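Local coordinates for angiogenin-1 (PDB 7BFK), which probably cleaves RNA as a secreted endonuclease of the pancreatic ribonuclease family, at residues Q55-G60 against K101-A106; E29-N34 against N44-A49; L22-Q27 against S77-T82. All blocks are in the same frame, centred on the assembly; numbering follows the deposited sequence.

Interaction 1. Residues Q55-G60 against K101-A106; sequences QAICTG and KKVIIA
Ile-57, in the loop that follows helix 51-55, packs on Val-103 and Ile-105 of the long strand 93-108 of the pancreatic ribonuclease fold. The tight part of the contact is wholly apolar. The Ile-57 side chain offers its two branches separately: CD1, at the end of the extended arm (chi2 167°), meets Val-103 CG2 at 3.6 Å, whereas the CG2 branch lies 3.8 Å from Ile-105 CD1. It crosses Val-103 at nearly a right angle and Ile-105 more obliquely. Ile-105 reaches back because its CG1 sits between the backbone N and carbonyl carbon (chi1 69°), with CD1 extended beyond it. Val-70 and Ser-72 of strand 69-72 also touch Ile-57. Cutting Ile-57 back to an alanine is likely to open a gap beside Val-103 CG2 and leave Ile-105 CD1 with little more from this loop than CB and the sulfur of Cys-58.

The turn that presents Ile-57 is closed by bonds three residues apart, Cys-58 N to Gln-55 O and Thr-59 N to Ala-56 O, both 2.9 Å. Beyond it the contact gives way to a looser, solvent-facing side. Thr-59 and Gly-60 are exposed and do not reach the strand, and Gln-55 points away from it, its NE2 donating to Lys-110 O. Between the two sides stands Cys-58, whose disulfide to Cys-107, just past Ala-106, joins the loop to the same strand. Its SG also touches the strand directly, 4.1 Å from Ile-105 CD1.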
loop_
_atom_site.group_PDB
_atom_site.type_symbol
_atom_site.label_atom_id
_atom_site.label_comp_id
_atom_site.label_asym_id
_atom_site.label_seq_id
_atom_site.Cartn_x
_atom_site.Cartn_y
_atom_site.Cartn_z
ATOM N N GLN A 55 -10.375 0.367 -6.231
ATOM C CA GLN A 55 -11.612 -0.290 -5.735
ATOM C C GLN A 55 -12.076 -1.287 -6.807
ATOM O O GLN A 55 -12.519 -2.389 -6.441
ATOM C CB GLN A 55 -12.708 0.714 -5.366
ATOM C CG GLN A 55 -13.976 0.036 -4.842
ATOM C CD GLN A 55 -15.022 0.985 -4.300
ATOM O OE1 GLN A 55 -15.173 2.119 -4.753
ATOM N NE2 GLN A 55 -15.758 0.517 -3.302
ATOM N N ALA A 56 -11.890 -0.944 -8.079
ATOM C CA ALA A 56 -12.314 -1.768 -9.234
ATOM C C ALA A 56 -11.654 -3.156 -9.183
ATOM O O ALA A 56 -12.233 -4.088 -9.750
ATOM C CB ALA A 56 -11.996 -1.047 -10.526
ATOM N N ILE A 57 -10.481 -3.296 -8.556
ATOM C CA ILE A 57 -9.769 -4.609 -8.444
ATOM C C ILE A 57 -10.713 -5.625 -7.785
ATOM O O ILE A 57 -10.644 -6.828 -8.127
ATOM C CB ILE A 57 -8.447 -4.474 -7.660
ATOM C CG1 ILE A 57 -7.434 -3.616 -8.415
ATOM C CG2 ILE A 57 -7.872 -5.848 -7.333
ATOM C CD1 ILE A 57 -6.245 -3.178 -7.583
ATOM N N CYS A 58 -11.556 -5.140 -6.888
ATOM C CA CYS A 58 -12.510 -5.940 -6.090
ATOM C C CYS A 58 -13.825 -6.146 -6.864
ATOM O O CYS A 58 -14.547 -7.067 -6.510
ATOM C CB CYS A 58 -12.787 -5.262 -4.750
ATOM S SG CYS A 58 -11.330 -5.090 -3.676
ATOM N N THR A 59 -14.091 -5.358 -7.914
ATOM C CA THR A 59 -15.394 -5.392 -8.649
ATOM C C THR A 59 -15.230 -5.453 -10.176
ATOM O O THR A 59 -15.819 -4.606 -10.852
ATOM C CB THR A 59 -16.247 -4.175 -8.274
ATOM O OG1 THR A 59 -15.563 -2.983 -8.674
ATOM C CG2 THR A 59 -16.547 -4.116 -6.793
ATOM N N GLY A 60 -14.474 -6.419 -10.701
ATOM C CA GLY A 60 -14.361 -6.650 -12.155
ATOM C C GLY A 60 -12.960 -6.461 -12.690
ATOM O O GLY A 60 -12.711 -6.861 -13.847
ATOM N N LYS A 101 3.656 -2.873 -11.912
ATOM C CA LYS A 101 3.304 -4.264 -11.531
ATOM C C LYS A 101 1.820 -4.416 -11.249
ATOM O O LYS A 101 1.150 -3.424 -10.898
ATOM C CB LYS A 101 4.144 -4.672 -10.310
ATOM C CG LYS A 101 5.610 -4.902 -10.655
ATOM C CD LYS A 101 6.346 -5.861 -9.794
ATOM C CE LYS A 101 7.715 -6.200 -10.351
ATOM N NZ LYS A 101 7.617 -7.040 -11.565
ATOM N N LYS A 102 1.312 -5.620 -11.466
ATOM C CA LYS A 102 -0.034 -5.989 -10.998
ATOM C C LYS A 102 0.101 -5.992 -9.477
ATOM O O LYS A 102 1.199 -6.365 -8.981
ATOM C CB LYS A 102 -0.482 -7.326 -11.578
ATOM C CG LYS A 102 -0.536 -7.338 -13.101
ATOM C CD LYS A 102 -1.171 -8.565 -13.688
ATOM C CE LYS A 102 -0.897 -8.718 -15.165
ATOM N NZ LYS A 102 -0.903 -7.407 -15.844
ATOM N N VAL A 103 -0.922 -5.541 -8.771
ATOM C CA VAL A 103 -0.876 -5.483 -7.287
ATOM C C VAL A 103 -1.764 -6.596 -6.729
ATOM O O VAL A 103 -2.722 -7.033 -7.425
ATOM C CB VAL A 103 -1.282 -4.100 -6.777
ATOM C CG1 VAL A 103 -0.287 -3.047 -7.226
ATOM C CG2 VAL A 103 -2.698 -3.746 -7.216
ATOM N N ILE A 104 -1.404 -7.099 -5.561
ATOM C CA ILE A 104 -2.181 -8.138 -4.854
ATOM C C ILE A 104 -2.669 -7.532 -3.552
ATOM O O ILE A 104 -1.840 -7.150 -2.732
ATOM C CB ILE A 104 -1.366 -9.409 -4.654
ATOM C CG1 ILE A 104 -0.718 -9.870 -5.962
ATOM C CG2 ILE A 104 -2.269 -10.464 -4.040
ATOM C CD1 ILE A 104 0.427 -10.845 -5.780
ATOM N N ILE A 105 -3.979 -7.443 -3.399
ATOM C CA ILE A 105 -4.623 -6.808 -2.223
ATOM C C ILE A 105 -5.663 -7.767 -1.655
ATOM O O ILE A 105 -5.950 -8.779 -2.284
ATOM C CB ILE A 105 -5.273 -5.482 -2.636
ATOM C CG1 ILE A 105 -6.493 -5.716 -3.533
ATOM C CG2 ILE A 105 -4.254 -4.569 -3.287
ATOM C CD1 ILE A 105 -7.269 -4.468 -3.848
ATOM N N ALA A 106 -6.170 -7.427 -0.486
ATOM C CA ALA A 106 -7.292 -8.102 0.167
ATOM C C ALA A 106 -8.537 -7.293 -0.165
ATOM O O ALA A 106 -8.457 -6.034 -0.188
ATOM C CB ALA A 106 -7.042 -8.206 1.659
#

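Interaction 2. Residues E29-N34 against N44-A49; sequences EILNLN and NTFILA
The pancreatic ribonuclease signature, to which Asn-44 and Phe-46 on strand 43-47 belong, packs against helix 24-32, and within residues 29-34 the contact is made by Leu-31. About one turn earlier in the helix, Met-28 touches Asn-44 and Gln-27 touches Phe-46. The two backbones stay well apart, with the CA atoms of Leu-31 and Asn-44 separated by 9.0 Å, and the leucine spans the gap. Its CG is anti to the carbonyl carbon (chi1 -70°) in an extended chain, which carries the CD1 methyl out to the strand. This methyl lies over the side-chain amide of Asn-44, 3.5 Å from CG, the two side chains crossing at about a right angle. The same CD1 approaches Phe-46 CZ at 4.3 Å, obliquely to the ring.

Within the strand, Asn-44 ND2 sits 3.3 Å above the Phe-46 ring plane, displaced toward the rim, and Leu-31 CD1 fits where amide and ring adjoin. Asn-44 OD1 accepts from Lys-41 NZ, and ND2 donates to Gln-13 O. Thr-45 OG1 is hydrogen-bonded to Asp-120 OD2. In relatives the lysine and threonine of this signature form part of the active site, and Lys-41 and Thr-45 hold the equivalent places.

A polar partner at each end should hold the buried amide against rotation and is consistent with the assigned oxygen and nitrogen. The methyl above it can therefore contribute dispersion and exclusion of water without depriving either polar atom of its hydrogen bond.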
loop_
_atom_site.group_PDB
_atom_site.type_symbol
_atom_site.label_atom_id
_atom_site.label_comp_id
_atom_site.label_asym_id
_atom_site.label_seq_id
_atom_site.Cartn_x
_atom_site.Cartn_y
_atom_site.Cartn_z
ATOM N N GLU A 29 7.496 8.377 7.506
ATOM C CA GLU A 29 7.435 9.037 8.835
ATOM C C GLU A 29 5.962 9.056 9.270
ATOM O O GLU A 29 5.657 8.632 10.414
ATOM C CB GLU A 29 8.032 10.441 8.780
ATOM C CG GLU A 29 8.382 10.992 10.145
ATOM C CD GLU A 29 8.866 12.432 10.146
ATOM O OE1 GLU A 29 9.592 12.803 11.087
ATOM O OE2 GLU A 29 8.501 13.178 9.215
ATOM N N ILE A 30 5.081 9.475 8.365
ATOM C CA ILE A 30 3.604 9.543 8.587
ATOM C C ILE A 30 3.089 8.180 9.066
ATOM O O ILE A 30 2.375 8.151 10.067
ATOM C CB ILE A 30 2.872 10.007 7.313
ATOM C CG1 ILE A 30 3.328 11.399 6.856
ATOM C CG2 ILE A 30 1.370 9.941 7.508
ATOM C CD1 ILE A 30 3.374 12.431 7.960
ATOM N N LEU A 31 3.401 7.093 8.349
ATOM C CA LEU A 31 2.993 5.717 8.735
ATOM C C LEU A 31 3.651 5.316 10.065
ATOM O O LEU A 31 2.963 4.737 10.909
ATOM C CB LEU A 31 3.398 4.721 7.640
ATOM C CG LEU A 31 2.630 4.797 6.324
ATOM C CD1 LEU A 31 3.162 3.752 5.351
ATOM C CD2 LEU A 31 1.124 4.611 6.535
ATOM N N ASN A 32 4.943 5.581 10.235
ATOM C CA ASN A 32 5.716 5.106 11.420
ATOM C C ASN A 32 5.210 5.778 12.704
ATOM O O ASN A 32 5.150 5.076 13.747
ATOM C CB ASN A 32 7.216 5.283 11.206
ATOM C CG ASN A 32 7.752 4.322 10.162
ATOM O OD1 ASN A 32 7.143 3.293 9.911
ATOM N ND2 ASN A 32 8.886 4.640 9.571
ATOM N N LEU A 33 4.843 7.060 12.636
ATOM C CA LEU A 33 4.364 7.844 13.814
ATOM C C LEU A 33 3.079 7.240 14.391
ATOM O O LEU A 33 2.777 7.548 15.549
ATOM C CB LEU A 33 4.142 9.301 13.400
ATOM C CG LEU A 33 5.411 10.103 13.124
ATOM C CD1 LEU A 33 5.093 11.391 12.383
ATOM C CD2 LEU A 33 6.163 10.391 14.417
ATOM N N ASN A 34 2.340 6.429 13.624
ATOM C CA ASN A 34 1.065 5.818 14.096
ATOM C C ASN A 34 1.270 4.363 14.525
ATOM O O ASN A 34 0.295 3.768 15.025
ATOM C CB ASN A 34 -0.067 5.935 13.071
ATOM C CG ASN A 34 -0.839 7.236 13.198
ATOM O OD1 ASN A 34 -0.262 8.322 13.135
ATOM N ND2 ASN A 34 -2.146 7.134 13.378
ATOM N N ASN A 44 6.846 -0.402 2.512
ATOM C CA ASN A 44 5.472 0.018 2.181
ATOM C C ASN A 44 5.425 0.331 0.698
ATOM O O ASN A 44 6.330 0.993 0.216
ATOM C CB ASN A 44 4.968 1.184 3.010
ATOM C CG ASN A 44 3.462 1.274 2.942
ATOM O OD1 ASN A 44 2.787 0.513 3.619
ATOM N ND2 ASN A 44 2.951 2.226 2.168
ATOM N N THR A 45 4.400 -0.172 0.025
ATOM C CA THR A 45 4.155 0.023 -1.417
ATOM C C THR A 45 2.964 0.985 -1.604
ATOM O O THR A 45 1.868 0.727 -1.031
ATOM C CB THR A 45 3.951 -1.326 -2.108
ATOM O OG1 THR A 45 5.010 -2.213 -1.720
ATOM C CG2 THR A 45 3.870 -1.202 -3.607
ATOM N N PHE A 46 3.178 2.010 -2.409
ATOM C CA PHE A 46 2.189 3.045 -2.797
ATOM C C PHE A 46 1.780 2.836 -4.254
ATOM O O PHE A 46 2.652 2.635 -5.102
ATOM C CB PHE A 46 2.781 4.442 -2.591
ATOM C CG PHE A 46 3.193 4.739 -1.173
ATOM C CD1 PHE A 46 4.467 4.420 -0.730
ATOM C CD2 PHE A 46 2.309 5.334 -0.280
ATOM C CE1 PHE A 46 4.850 4.691 0.575
ATOM C CE2 PHE A 46 2.689 5.592 1.029
ATOM C CZ PHE A 46 3.959 5.264 1.454
ATOM N N ILE A 47 0.472 2.852 -4.516
ATOM C CA ILE A 47 -0.114 2.736 -5.879
ATOM C C ILE A 47 -0.382 4.149 -6.411
ATOM O O ILE A 47 -1.054 4.931 -5.726
ATOM C CB ILE A 47 -1.395 1.896 -5.867
ATOM C CG1 ILE A 47 -1.189 0.539 -5.190
ATOM C CG2 ILE A 47 -1.924 1.731 -7.280
ATOM C CD1 ILE A 47 -2.475 -0.138 -4.840
ATOM N N LEU A 48 0.098 4.452 -7.607
ATOM C CA LEU A 48 -0.125 5.778 -8.242
ATOM C C LEU A 48 -1.395 5.697 -9.084
ATOM O O LEU A 48 -1.282 5.512 -10.285
ATOM C CB LEU A 48 1.107 6.161 -9.072
ATOM C CG LEU A 48 2.288 6.719 -8.273
ATOM C CD1 LEU A 48 2.830 5.709 -7.281
ATOM C CD2 LEU A 48 3.413 7.202 -9.191
ATOM N N ALA A 49 -2.557 5.845 -8.449
ATOM C CA ALA A 49 -3.875 5.700 -9.084
ATOM C C ALA A 49 -4.944 6.380 -8.229
ATOM O O ALA A 49 -4.638 6.793 -7.095
ATOM C CB ALA A 49 -4.175 4.228 -9.264
#

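Interaction 3. Residues L22-Q27 against S77-T82; sequences LKCKSQ and SVVICT
No aromatic ring of either segment enters the junction of Cys-24 with Cys-81, and the flat groups here are peptide units. The Ile-80 carbonyl oxygen comes within 4.2 Å of Cys-24 SG, a loose approach. The Lys-23 carbonyl is gripped twice: Gln-27 N donates to its oxygen, and Ser-26 OG does so at 3.1 Å from a position tilted 34° from the carbonyl plane.

The contact itself is a disulfide, with Cys-24 SG bonded to Cys-81 SG at 2.0 Å. Its chi3 of -80° gives the bridge a left-handed twist and sets the two CB atoms 3.7 Å apart. On both cysteines SG lies anti to the carbonyl carbon and beside the backbone N, which lets the sulfurs meet while the CA atoms remain 5.5 Å from each other. Val-79 CG1 flanks the bridge on the strand side, 4.2 Å from Cys-24 SG.

The bridge pins the first turn of helix 24-32, just after the N-cap Lys-23, onto strand 76-85. Met-19, from the loop before the helix, touches Val-79 and Cys-81, and strand 76-85 pairs antiparallel with strands 43-47 and 93-108.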
loop_
_atom_site.group_PDB
_atom_site.type_symbol
_atom_site.label_atom_id
_atom_site.label_comp_id
_atom_site.label_asym_id
_atom_site.label_seq_id
_atom_site.Cartn_x
_atom_site.Cartn_y
_atom_site.Cartn_z
ATOM N N LEU A 22 11.545 9.878 -4.116
ATOM C CA LEU A 22 12.154 10.962 -3.303
ATOM C C LEU A 22 11.279 11.272 -2.081
ATOM O O LEU A 22 11.802 11.851 -1.136
ATOM C CB LEU A 22 12.329 12.205 -4.190
ATOM C CG LEU A 22 13.207 12.013 -5.431
ATOM C CD1 LEU A 22 13.245 13.281 -6.280
ATOM C CD2 LEU A 22 14.616 11.588 -5.046
ATOM N N LYS A 23 9.995 10.893 -2.088
ATOM C CA LYS A 23 9.048 11.219 -0.986
ATOM C C LYS A 23 8.986 10.106 0.083
ATOM O O LYS A 23 8.135 10.228 0.998
ATOM C CB LYS A 23 7.648 11.467 -1.555
ATOM C CG LYS A 23 7.520 12.654 -2.505
ATOM C CD LYS A 23 6.077 12.959 -2.846
ATOM C CE LYS A 23 5.908 14.020 -3.908
ATOM N NZ LYS A 23 4.476 14.255 -4.198
ATOM N N CYS A 24 9.836 9.079 0.015
ATOM C CA CYS A 24 9.781 7.920 0.961
ATOM C C CYS A 24 9.961 8.384 2.410
ATOM O O CYS A 24 9.178 7.947 3.266
ATOM C CB CYS A 24 10.777 6.821 0.606
ATOM S SG CYS A 24 10.185 5.762 -0.741
ATOM N N LYS A 25 10.932 9.257 2.671
ATOM C CA LYS A 25 11.242 9.741 4.040
ATOM C C LYS A 25 9.983 10.351 4.674
ATOM O O LYS A 25 9.602 9.899 5.752
ATOM C CB LYS A 25 12.412 10.731 3.998
ATOM C CG LYS A 25 12.815 11.301 5.350
ATOM C CD LYS A 25 14.112 12.080 5.323
ATOM C CE LYS A 25 14.468 12.670 6.672
ATOM N NZ LYS A 25 14.492 11.633 7.731
ATOM N N SER A 26 9.342 11.311 4.011
ATOM C CA SER A 26 8.162 12.039 4.555
ATOM C C SER A 26 6.953 11.100 4.687
ATOM O O SER A 26 6.309 11.128 5.752
ATOM C CB SER A 26 7.838 13.279 3.739
ATOM O OG SER A 26 7.570 12.954 2.384
ATOM N N GLN A 27 6.675 10.269 3.680
ATOM C CA GLN A 27 5.483 9.378 3.690
ATOM C C GLN A 27 5.637 8.274 4.743
ATOM O O GLN A 27 4.637 8.004 5.442
ATOM C CB GLN A 27 5.187 8.842 2.294
ATOM C CG GLN A 27 4.840 9.945 1.310
ATOM C CD GLN A 27 3.763 10.847 1.857
ATOM O OE1 GLN A 27 2.727 10.387 2.323
ATOM N NE2 GLN A 27 4.017 12.147 1.827
ATOM N N SER A 77 1.502 1.782 -11.789
ATOM C CA SER A 77 2.762 2.429 -11.380
ATOM C C SER A 77 2.786 2.374 -9.863
ATOM O O SER A 77 1.766 2.750 -9.254
ATOM C CB SER A 77 2.902 3.853 -11.838
ATOM O OG SER A 77 3.209 3.901 -13.203
ATOM N N VAL A 78 3.881 1.903 -9.287
ATOM C CA VAL A 78 4.017 1.827 -7.811
ATOM C C VAL A 78 5.348 2.443 -7.414
ATOM O O VAL A 78 6.277 2.525 -8.249
ATOM C CB VAL A 78 3.882 0.381 -7.286
ATOM C CG1 VAL A 78 2.529 -0.222 -7.631
ATOM C CG2 VAL A 78 5.004 -0.514 -7.782
ATOM N N VAL A 79 5.399 2.891 -6.176
ATOM C CA VAL A 79 6.625 3.347 -5.486
ATOM C C VAL A 79 6.753 2.450 -4.261
ATOM O O VAL A 79 5.772 2.354 -3.499
ATOM C CB VAL A 79 6.585 4.838 -5.111
ATOM C CG1 VAL A 79 7.684 5.171 -4.116
ATOM C CG2 VAL A 79 6.674 5.736 -6.353
ATOM N N ILE A 80 7.910 1.817 -4.101
ATOM C CA ILE A 80 8.242 0.934 -2.959
ATOM C C ILE A 80 9.279 1.653 -2.101
ATOM O O ILE A 80 10.369 2.025 -2.635
ATOM C CB ILE A 80 8.736 -0.439 -3.457
ATOM C CG1 ILE A 80 7.717 -1.079 -4.405
ATOM C CG2 ILE A 80 9.068 -1.368 -2.287
ATOM C CD1 ILE A 80 8.311 -2.056 -5.361
ATOM N N CYS A 81 8.931 1.882 -0.841
ATOM C CA CYS A 81 9.830 2.440 0.196
ATOM C C CYS A 81 10.334 1.271 1.041
ATOM O O CYS A 81 9.512 0.592 1.711
ATOM C CB CYS A 81 9.117 3.505 1.015
ATOM S SG CYS A 81 8.497 4.860 -0.012
ATOM N N THR A 82 11.635 1.011 0.985
ATOM C CA THR A 82 12.279 -0.139 1.658
ATOM C C THR A 82 13.246 0.365 2.724
ATOM O O THR A 82 14.079 1.251 2.422
ATOM C CB THR A 82 13.002 -1.052 0.656
ATOM O OG1 THR A 82 12.096 -1.377 -0.411
ATOM C CG2 THR A 82 13.501 -2.323 1.312
#

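Overall arrangement
Interactions 2 and 3 lie side by side, their centres about 7 Å apart, and fix the start of helix 24-32 and a point about two turns further on to two paired strands. That pairing includes probable hydrogen bonds from Phe-46 N to Val-79 O (2.8 Å) and from Leu-48 N to Ser-77 O (2.9 Å), and Phe-46 CE1 approaches Cys-81 SG (3.7 Å). Interaction 1 is remote, with centres about 18 and 20 Å away, yet belongs to the same sheet. Val-103 connects it to both others, its CG1 lying 4.0 Å from Val-78 CG1 and 4.2 Å from Ile-47 CG1. Interaction 2, through Asn-44 and its partner Lys-41, probably adjoins the active site, as in relatives.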